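PDB 5HQH: Lmo2119 protein from Listeria monocytogenes serovar 1/2a, which is of unknown function, the chain described here being the YbbR-like domain of a longer, probably exported protein. Local coordinates for residues A[39-44]-A[82-87]; A[18-23]-A[60-65]; A[12-17]-A[35-40]. All coordinates share one frame; numbering follows the deposited sequence. Where two conformers were deposited one is given.

Interaction 1 of 3, residues A[39-44]-A[82-87]; sequences TLSGPR and RLKVKV
L40 and V85 make the tightly packed side of this antiparallel strand pair. They form its non-hydrogen-bonded pair, and their side chains run alongside each other in the same direction. L40 CD2 rests 3.5 Å from V85 CG2 and 3.8 Å from V85 CG1, one methyl thus meeting both branches of the valine; CD2 is the branch turned across the contact. On the same apolar side L83 reaches over the backbone, where its CD2 is 3.6 Å from S41 O and also touches G42 CA. G42 has no side chain to obstruct that approach, and it holds backbone angles that residues other than glycine scarcely take.

The backbones are joined by two reciprocal pairs of hydrogen bonds, T39 with K86 and S41 with K84. K84 N to S41 O is the shortest at 2.8 Å, and nearly straight (171° at the hydrogen).

The other side is open to solvent and polar, its lysines exposed. K86 CG, set between the backbone N and the carbonyl carbon (chi1 56°), runs beside T39 at 3.9 Å from T39 CB. S41 OG lies 3.4 Å from K84 CB, while the rest of the lysine extends off the strand pair. A water donates to K84 O at 3.0 Å, so this carbonyl accepts from both S41 N and the water; the water's bond to S41 OG is weak. At the strand's end P43 CD sits 3.4 Å from R82 O.

P43 is the N-cap of helix 44-53, whose I46 and V47 receive L83 and whose A50 meets L40. V85 packs on V38 of its neighbour strand 35-42 and on V76 of strand 68-77, and backbone bonds from L40 and G42 to E11 and D9 place strand 35-42 between strands 84-98 and 9-21.

Interaction 2 of 3, residues A[18-23]-A[60-65]; sequences VKVYYD and ADLKNA
V20 and L62 meet at the apolar centre, their side chains crossing at a slant with V20 CG1 4.0 Å from L62 CD1; both residues were modelled in two conformers, so this describes one. A60 CB lies on the same side as V20. L62 CB is 4.0 Å from Y22 CB and 3.5 Å from Y21 O. Chi1 of 63° sets Y22 CG between its own backbone N and carbonyl carbon; the ring lies off the 60-65 segment, and its OH bonds I29 N.

Outward from this centre comes the parallel strand pairing. A60 bonds the two residues flanking V20: its N donates to K19 O, and its O accepts from Y21 N at 3.0 Å. L62 N continues the pattern with a short 2.7 Å bond to Y21 O, bent to 150° at the hydrogen.

Beyond it residues 61-65 turn. D61 OD1 accepts from K63 N at 3.1 Å in an Asx turn, the donor standing 39° out of the carboxylate plane, and L62 to A65 form a type I turn. The curled K63 chain brings CE within 3.7 Å of Y22 N. At the polar edge a water accepts from D23 N and donates to L62 O, while D23 OD2 bonds N26.

Strand 57-61 lies between strands 9-21 and 68-77: A60 touches L74, D61 touches Q75, and I32 packs on V20, A60 and L62.

Interaction 3 of 3, residues A[12-17]-A[35-40]; sequences VIENVP and TVTVTL
N15 and T35 meet through flat groups. T35 CB stands over one face of the N15-V16 peptide, 3.7 Å from N15 C, and T35 CG2 covers the carbonyl end at 3.9 Å from N15 O. At the edge of this peptide, V16 N donates to V36 O at 2.9 Å. The N15 side chain crosses that of T35 at a slant, its OD1 3.8 Å from T35 OG1.

N15 has the left-handed backbone angles phi 62° and psi 40°, and N15 and V16 both face V36: a G1 beta bulge, which shifts the antiparallel register by one residue. N15 N lies near V36 O at too poor an angle to bond; a water accepts from it at 2.8 Å and also bonds T37 OG1 at 2.7 Å. Before the bulge I13 and V38 exchange two backbone bonds; within it V16 and V36 also exchange two, V36 N tilted 17° from the V16 carbonyl plane.

On the side carrying V12 and T39, V12 CG1 presses against T37 CG2 at 3.4 Å, tighter than usual for two carbons. On the buried face V16 CG2 and V38 CG2 meet at 3.8 Å, and I13 CD1 touches L40 CD1.

That buried face continues into the core: V16, V36 and V38 pack on V58 of strand 57-61, and V36 and V38 reach V87 and V85 of strand 84-98.

How the interactions relate
From the N terminus, strand 9-21 supplies 12-17 to interaction 3 and then 18-23 to interaction 2. The chain passes through strand 27-30 and closes interaction 3 at 35-40; strand 35-42 also opens interaction 1 at 39-44, sharing T39 and L40. After helix 44-53, residues 60-65 close interaction 2; 82-87 then close interaction 1. Interaction 2 therefore crosses both others, while 1 begins where 3 ends. Strand 35-42 is thus tied to 9-21 and 84-98, and 9-21 also to 57-61, within one mixed sheet. V36 bridges the set: its CG2 is 3.6 Å from V87 CG1 and its CG1 3.6 Å from V18 CG2. Interactions 1 and 2 stay about 6 Å apart at their nearest atoms.

Interaction 1 of 3, residues A[39-44]-A[82-87]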
loop_
_atom_site.group_PDB
_atom_site.type_symbol
_atom_site.label_atom_id
_atom_site.label_comp_id
_atom_site.label_asym_id
_atom_site.label_seq_id
_atom_site.Cartn_x
_atom_site.Cartn_y
_atom_site.Cartn_z
ATOM N N THR A 39 -2.398 -1.319 -11.047
ATOM C CA THR A 39 -2.465 -1.932 -12.360
ATOM C C THR A 39 -1.987 -3.379 -12.253
ATOM O O THR A 39 -0.928 -3.649 -11.691
ATOM C CB THR A 39 -1.578 -1.193 -13.381
ATOM O OG1 THR A 39 -1.981 0.164 -13.448
ATOM C CG2 THR A 39 -1.693 -1.823 -14.756
ATOM N N LEU A 40 -2.804 -4.291 -12.770
ATOM C CA LEU A 40 -2.549 -5.742 -12.753
ATOM C C LEU A 40 -2.470 -6.252 -14.167
ATOM O O LEU A 40 -3.316 -5.878 -14.964
ATOM C CB LEU A 40 -3.724 -6.478 -12.112
ATOM C CG LEU A 40 -4.095 -6.101 -10.689
ATOM C CD1 LEU A 40 -5.302 -6.915 -10.244
ATOM C CD2 LEU A 40 -2.920 -6.320 -9.770
ATOM N N SER A 41 -1.505 -7.126 -14.457
ATOM C CA SER A 41 -1.451 -7.774 -15.773
ATOM C C SER A 41 -1.038 -9.230 -15.607
ATOM O O SER A 41 -0.265 -9.575 -14.707
ATOM C CB SER A 41 -0.529 -7.031 -16.715
ATOM O OG SER A 41 0.795 -7.152 -16.316
ATOM N N GLY A 42 -1.564 -10.090 -16.466
ATOM C CA GLY A 42 -1.247 -11.520 -16.386
ATOM C C GLY A 42 -2.338 -12.336 -17.021
ATOM O O GLY A 42 -3.130 -11.787 -17.777
ATOM N N PRO A 43 -2.424 -13.627 -16.656
ATOM C CA PRO A 43 -3.438 -14.507 -17.244
ATOM C C PRO A 43 -4.832 -14.003 -16.947
ATOM O O PRO A 43 -5.136 -13.605 -15.803
ATOM C CB PRO A 43 -3.176 -15.848 -16.559
ATOM C CG PRO A 43 -1.718 -15.821 -16.264
ATOM C CD PRO A 43 -1.442 -14.392 -15.868
ATOM N N ARG A 44 -5.686 -14.013 -17.958
ATOM C CA ARG A 44 -7.040 -13.488 -17.826
ATOM C C ARG A 44 -7.841 -13.946 -16.610
ATOM O O ARG A 44 -8.444 -13.102 -15.922
ATOM C CB ARG A 44 -7.835 -13.772 -19.102
ATOM C CG ARG A 44 -9.273 -13.322 -18.979
ATOM C CD ARG A 44 -9.883 -12.970 -20.297
ATOM N NE ARG A 44 -11.292 -12.667 -20.101
ATOM C CZ ARG A 44 -11.805 -11.481 -19.789
ATOM N NH1 ARG A 44 -11.047 -10.405 -19.600
ATOM N NH2 ARG A 44 -13.118 -11.379 -19.682
ATOM N N ARG A 82 1.373 -15.058 -10.469
ATOM C CA ARG A 82 1.300 -14.972 -11.925
ATOM C C ARG A 82 0.954 -13.571 -12.419
ATOM O O ARG A 82 0.843 -13.354 -13.608
ATOM C CB ARG A 82 0.273 -15.969 -12.455
ATOM C CG ARG A 82 0.575 -17.428 -12.153
ATOM C CD ARG A 82 1.894 -17.875 -12.766
ATOM N NE ARG A 82 3.010 -17.709 -11.841
ATOM C CZ ARG A 82 4.282 -17.604 -12.213
ATOM N NH1 ARG A 82 4.607 -17.607 -13.489
ATOM N NH2 ARG A 82 5.238 -17.468 -11.302
ATOM N N LEU A 83 0.760 -12.627 -11.502
ATOM C CA LEU A 83 0.473 -11.229 -11.890
ATOM C C LEU A 83 1.648 -10.272 -11.781
ATOM O O LEU A 83 2.524 -10.429 -10.917
ATOM C CB LEU A 83 -0.649 -10.656 -11.022
ATOM C CG LEU A 83 -1.980 -11.376 -11.132
ATOM C CD1 LEU A 83 -3.029 -10.697 -10.271
ATOM C CD2 LEU A 83 -2.475 -11.457 -12.580
ATOM N N LYS A 84 1.695 -9.313 -12.702
ATOM C CA LYS A 84 2.640 -8.180 -12.616
ATOM C C LYS A 84 1.779 -7.074 -12.011
ATOM O O LYS A 84 0.647 -6.866 -12.444
ATOM C CB LYS A 84 3.168 -7.742 -13.975
ATOM C CG LYS A 84 4.144 -8.700 -14.654
ATOM C CD LYS A 84 4.657 -8.132 -15.984
ATOM C CE LYS A 84 5.375 -9.184 -16.823
ATOM N NZ LYS A 84 5.957 -8.607 -18.070
ATOM N N VAL A 85 2.299 -6.387 -11.005
ATOM C CA VAL A 85 1.529 -5.371 -10.306
ATOM C C VAL A 85 2.320 -4.092 -10.120
ATOM O O VAL A 85 3.517 -4.141 -9.807
ATOM C CB VAL A 85 1.095 -5.877 -8.892
ATOM C CG1 VAL A 85 0.187 -4.882 -8.218
ATOM C CG2 VAL A 85 0.414 -7.242 -8.987
ATOM N N LYS A 86 1.662 -2.952 -10.320
ATOM C CA LYS A 86 2.312 -1.660 -9.991
ATOM C C LYS A 86 1.270 -0.768 -9.350
ATOM O O LYS A 86 0.064 -0.906 -9.578
ATOM C CB LYS A 86 3.018 -0.942 -11.138
ATOM C CG LYS A 86 2.126 -0.682 -12.315
ATOM C CD LYS A 86 2.840 0.158 -13.364
ATOM C CE LYS A 86 2.004 0.189 -14.624
ATOM N NZ LYS A 86 2.479 1.218 -15.597
ATOM N N VAL A 87 1.751 0.148 -8.535
ATOM C CA VAL A 87 0.901 0.989 -7.737
ATOM C C VAL A 87 1.230 2.438 -8.076
ATOM O O VAL A 87 2.424 2.798 -8.230
ATOM C CB VAL A 87 1.185 0.738 -6.248
ATOM C CG1 VAL A 87 0.288 1.570 -5.367
ATOM C CG2 VAL A 87 1.048 -0.743 -5.897
HETATM O O HOH W 1 0.848 -4.507 -14.258
#

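Interaction 2 of 3, residues A[18-23]-A[60-65]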
loop_
_atom_site.group_PDB
_atom_site.type_symbol
_atom_site.label_atom_id
_atom_site.label_comp_id
_atom_site.label_asym_id
_atom_site.label_seq_id
_atom_site.Cartn_x
_atom_site.Cartn_y
_atom_site.Cartn_z
ATOM N N VAL A 18 -5.043 1.614 1.063
ATOM C CA VAL A 18 -3.678 1.347 1.496
ATOM C C VAL A 18 -3.647 1.118 3.004
ATOM O O VAL A 18 -4.068 1.992 3.770
ATOM C CB VAL A 18 -2.743 2.527 1.187
ATOM C CG1 VAL A 18 -1.327 2.208 1.665
ATOM C CG2 VAL A 18 -2.747 2.876 -0.292
ATOM N N LYS A 19 -3.195 -0.058 3.419
ATOM C CA LYS A 19 -3.018 -0.406 4.807
ATOM C C LYS A 19 -1.664 0.142 5.246
ATOM O O LYS A 19 -0.741 0.279 4.438
ATOM C CB LYS A 19 -3.035 -1.935 4.994
ATOM C CG LYS A 19 -4.298 -2.602 4.502
ATOM C CD LYS A 19 -5.425 -2.486 5.477
ATOM C CE LYS A 19 -6.697 -3.136 4.945
ATOM N NZ LYS A 19 -7.380 -2.240 3.946
ATOM N N VAL A 20 -1.534 0.461 6.541
ATOM C CA VAL A 20 -0.301 1.019 7.084
ATOM C C VAL A 20 0.065 0.284 8.372
ATOM O O VAL A 20 -0.708 0.280 9.300
ATOM C CB VAL A 20 -0.438 2.532 7.407
ATOM C CG1 VAL A 20 0.961 3.120 7.636
ATOM C CG2 VAL A 20 -1.155 3.277 6.297
ATOM N N TYR A 21 1.262 -0.301 8.402
ATOM C CA TYR A 21 1.742 -1.115 9.497
ATOM C C TYR A 21 2.881 -0.414 10.200
ATOM O O TYR A 21 3.803 0.075 9.551
ATOM C CB TYR A 21 2.211 -2.478 8.969
ATOM C CG TYR A 21 1.207 -3.221 8.150
ATOM C CD1 TYR A 21 -0.074 -3.461 8.603
ATOM C CD2 TYR A 21 1.558 -3.752 6.907
ATOM C CE1 TYR A 21 -0.991 -4.190 7.811
ATOM C CE2 TYR A 21 0.672 -4.464 6.132
ATOM C CZ TYR A 21 -0.602 -4.691 6.573
ATOM O OH TYR A 21 -1.486 -5.428 5.745
ATOM N N TYR A 22 2.801 -0.365 11.528
ATOM C CA TYR A 22 3.772 0.343 12.367
ATOM C C TYR A 22 3.458 0.150 13.818
ATOM O O TYR A 22 2.486 -0.527 14.149
ATOM C CB TYR A 22 3.807 1.835 12.017
ATOM C CG TYR A 22 2.564 2.628 12.242
ATOM C CD1 TYR A 22 1.584 2.735 11.262
ATOM C CD2 TYR A 22 2.377 3.349 13.411
ATOM C CE1 TYR A 22 0.460 3.536 11.444
ATOM C CE2 TYR A 22 1.277 4.152 13.585
ATOM C CZ TYR A 22 0.323 4.232 12.609
ATOM O OH TYR A 22 -0.770 5.077 12.767
ATOM N N ASP A 23 4.283 0.725 14.693
ATOM C CA ASP A 23 4.062 0.702 16.144
ATOM C C ASP A 23 2.930 1.654 16.478
ATOM O O ASP A 23 3.151 2.839 16.710
ATOM C CB ASP A 23 5.366 1.065 16.844
ATOM C CG ASP A 23 5.229 1.270 18.328
ATOM O OD1 ASP A 23 4.158 1.062 18.910
ATOM O OD2 ASP A 23 6.236 1.627 18.951
ATOM N N ALA A 60 1.850 0.130 3.203
ATOM C CA ALA A 60 3.054 0.869 3.574
ATOM C C ALA A 60 3.526 0.221 4.877
ATOM O O ALA A 60 2.837 0.285 5.894
ATOM C CB ALA A 60 2.778 2.367 3.776
ATOM N N ASP A 61 4.726 -0.364 4.854
ATOM C CA ASP A 61 5.286 -0.981 6.059
ATOM C C ASP A 61 6.275 -0.034 6.716
ATOM O O ASP A 61 7.384 0.190 6.213
ATOM C CB ASP A 61 5.967 -2.292 5.753
ATOM C CG ASP A 61 6.309 -3.066 7.011
ATOM O OD1 ASP A 61 6.058 -2.600 8.139
ATOM O OD2 ASP A 61 6.825 -4.187 6.910
ATOM N N LEU A 62 5.849 0.528 7.837
ATOM C CA LEU A 62 6.670 1.476 8.581
ATOM C C LEU A 62 7.069 0.921 9.931
ATOM O O LEU A 62 7.345 1.671 10.873
ATOM C CB LEU A 62 5.913 2.788 8.710
ATOM C CG LEU A 62 5.757 3.427 7.327
ATOM C CD1 LEU A 62 4.706 4.507 7.345
ATOM C CD2 LEU A 62 7.088 3.954 6.811
ATOM N N LYS A 63 7.134 -0.406 10.027
ATOM C CA LYS A 63 7.512 -1.037 11.291
ATOM C C LYS A 63 8.887 -0.692 11.782
ATOM O O LYS A 63 9.095 -0.636 12.983
ATOM C CB LYS A 63 7.377 -2.566 11.209
ATOM C CG LYS A 63 7.390 -3.325 12.552
ATOM C CD LYS A 63 6.166 -3.042 13.432
ATOM C CE LYS A 63 4.820 -3.244 12.748
ATOM N NZ LYS A 63 4.632 -4.613 12.171
ATOM N N ASN A 64 9.828 -0.440 10.893
ATOM C CA ASN A 64 11.169 -0.107 11.341
ATOM C C ASN A 64 11.483 1.396 11.265
ATOM O O ASN A 64 12.651 1.799 11.342
ATOM C CB ASN A 64 12.211 -0.864 10.524
ATOM C CG ASN A 64 12.205 -2.345 10.786
ATOM O OD1 ASN A 64 11.494 -2.850 11.648
ATOM N ND2 ASN A 64 13.018 -3.052 10.055
ATOM N N ALA A 65 10.450 2.222 11.150
ATOM C CA ALA A 65 10.665 3.635 10.964
ATOM C C ALA A 65 11.015 4.311 12.268
ATOM O O ALA A 65 10.603 3.879 13.352
ATOM C CB ALA A 65 9.417 4.262 10.371
HETATM O O HOH W 2 6.810 1.663 13.664
#

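Interaction 3 of 3, residues A[12-17]-A[35-40]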
loop_
_atom_site.group_PDB
_atom_site.type_symbol
_atom_site.label_atom_id
_atom_site.label_comp_id
_atom_site.label_asym_id
_atom_site.label_seq_id
_atom_site.Cartn_x
_atom_site.Cartn_y
_atom_site.Cartn_z
ATOM N N VAL A 12 -6.761 -1.689 -14.710
ATOM C CA VAL A 12 -6.358 -0.571 -13.864
ATOM C C VAL A 12 -7.507 -0.409 -12.873
ATOM O O VAL A 12 -8.639 -0.184 -13.261
ATOM C CB VAL A 12 -6.121 0.719 -14.678
ATOM C CG1 VAL A 12 -5.751 1.855 -13.746
ATOM C CG2 VAL A 12 -5.035 0.497 -15.724
ATOM N N ILE A 13 -7.196 -0.573 -11.601
ATOM C CA ILE A 13 -8.206 -0.565 -10.549
ATOM C C ILE A 13 -8.004 0.696 -9.710
ATOM O O ILE A 13 -6.935 0.886 -9.119
ATOM C CB ILE A 13 -8.076 -1.845 -9.689
ATOM C CG1 ILE A 13 -8.216 -3.091 -10.593
ATOM C CG2 ILE A 13 -9.112 -1.867 -8.571
ATOM C CD1 ILE A 13 -8.015 -4.376 -9.876
ATOM N N GLU A 14 -9.045 1.506 -9.658
ATOM C CA GLU A 14 -8.995 2.765 -8.933
ATOM C C GLU A 14 -9.494 2.595 -7.488
ATOM O O GLU A 14 -10.205 1.654 -7.143
ATOM C CB GLU A 14 -9.841 3.809 -9.650
ATOM C CG GLU A 14 -9.277 4.160 -11.014
ATOM C CD GLU A 14 -10.165 5.095 -11.795
ATOM O OE1 GLU A 14 -10.573 6.138 -11.263
ATOM O OE2 GLU A 14 -10.437 4.789 -12.968
ATOM N N ASN A 15 -9.067 3.522 -6.645
ATOM C CA ASN A 15 -9.568 3.639 -5.284
ATOM C C ASN A 15 -9.305 2.433 -4.411
ATOM O O ASN A 15 -10.156 2.017 -3.645
ATOM C CB ASN A 15 -11.041 4.037 -5.315
ATOM C CG ASN A 15 -11.276 5.307 -6.106
ATOM O OD1 ASN A 15 -10.583 6.306 -5.902
ATOM N ND2 ASN A 15 -12.226 5.277 -7.000
ATOM N N VAL A 16 -8.119 1.866 -4.562
ATOM C CA VAL A 16 -7.717 0.711 -3.772
ATOM C C VAL A 16 -7.156 1.223 -2.425
ATOM O O VAL A 16 -6.277 2.081 -2.410
ATOM C CB VAL A 16 -6.630 -0.073 -4.493
ATOM C CG1 VAL A 16 -6.116 -1.163 -3.616
ATOM C CG2 VAL A 16 -7.150 -0.634 -5.784
ATOM N N PRO A 17 -7.655 0.703 -1.301
ATOM C CA PRO A 17 -7.154 1.190 -0.012
ATOM C C PRO A 17 -5.707 0.806 0.249
ATOM O O PRO A 17 -5.207 -0.216 -0.265
ATOM C CB PRO A 17 -8.089 0.526 0.990
ATOM C CG PRO A 17 -8.609 -0.663 0.320
ATOM C CD PRO A 17 -8.694 -0.332 -1.136
ATOM N N THR A 35 -6.238 5.976 -0.581
ATOM C CA THR A 35 -6.415 5.074 -1.742
ATOM C C THR A 35 -5.410 5.370 -2.830
ATOM O O THR A 35 -4.880 6.502 -2.935
ATOM C CB THR A 35 -7.819 5.121 -2.373
ATOM O OG1 THR A 35 -7.998 6.364 -3.088
ATOM C CG2 THR A 35 -8.895 4.896 -1.364
ATOM N N VAL A 36 -5.180 4.369 -3.688
ATOM C CA VAL A 36 -4.268 4.446 -4.807
ATOM C C VAL A 36 -4.845 3.713 -6.004
ATOM O O VAL A 36 -5.898 3.038 -5.925
ATOM C CB VAL A 36 -2.874 3.879 -4.439
ATOM C CG1 VAL A 36 -2.273 4.685 -3.329
ATOM C CG2 VAL A 36 -2.972 2.409 -4.036
ATOM N N THR A 37 -4.145 3.809 -7.118
ATOM C CA THR A 37 -4.526 3.084 -8.324
ATOM C C THR A 37 -3.579 1.913 -8.542
ATOM O O THR A 37 -2.363 2.084 -8.537
ATOM C CB THR A 37 -4.471 4.008 -9.560
ATOM O OG1 THR A 37 -5.326 5.131 -9.338
ATOM C CG2 THR A 37 -4.879 3.307 -10.824
ATOM N N VAL A 38 -4.127 0.719 -8.777
ATOM C CA VAL A 38 -3.304 -0.471 -8.972
ATOM C C VAL A 38 -3.496 -1.024 -10.353
ATOM O O VAL A 38 -4.635 -1.135 -10.816
ATOM C CB VAL A 38 -3.673 -1.581 -7.943
ATOM C CG1 VAL A 38 -2.868 -2.848 -8.174
ATOM C CG2 VAL A 38 -3.412 -1.082 -6.533
ATOM N N THR A 39 -2.398 -1.319 -11.047
ATOM C CA THR A 39 -2.465 -1.932 -12.360
ATOM C C THR A 39 -1.987 -3.379 -12.253
ATOM O O THR A 39 -0.928 -3.649 -11.691
ATOM C CB THR A 39 -1.578 -1.193 -13.381
ATOM O OG1 THR A 39 -1.981 0.164 -13.448
ATOM C CG2 THR A 39 -1.693 -1.823 -14.756
ATOM N N LEU A 40 -2.804 -4.291 -12.770
ATOM C CA LEU A 40 -2.549 -5.742 -12.753
ATOM C C LEU A 40 -2.470 -6.252 -14.167
ATOM O O LEU A 40 -3.316 -5.878 -14.964
ATOM C CB LEU A 40 -3.724 -6.478 -12.112
ATOM C CG LEU A 40 -4.095 -6.101 -10.689
ATOM C CD1 LEU A 40 -5.302 -6.915 -10.244
ATOM C CD2 LEU A 40 -2.920 -6.320 -9.770
HETATM O O HOH W 3 -7.505 5.593 -7.754
#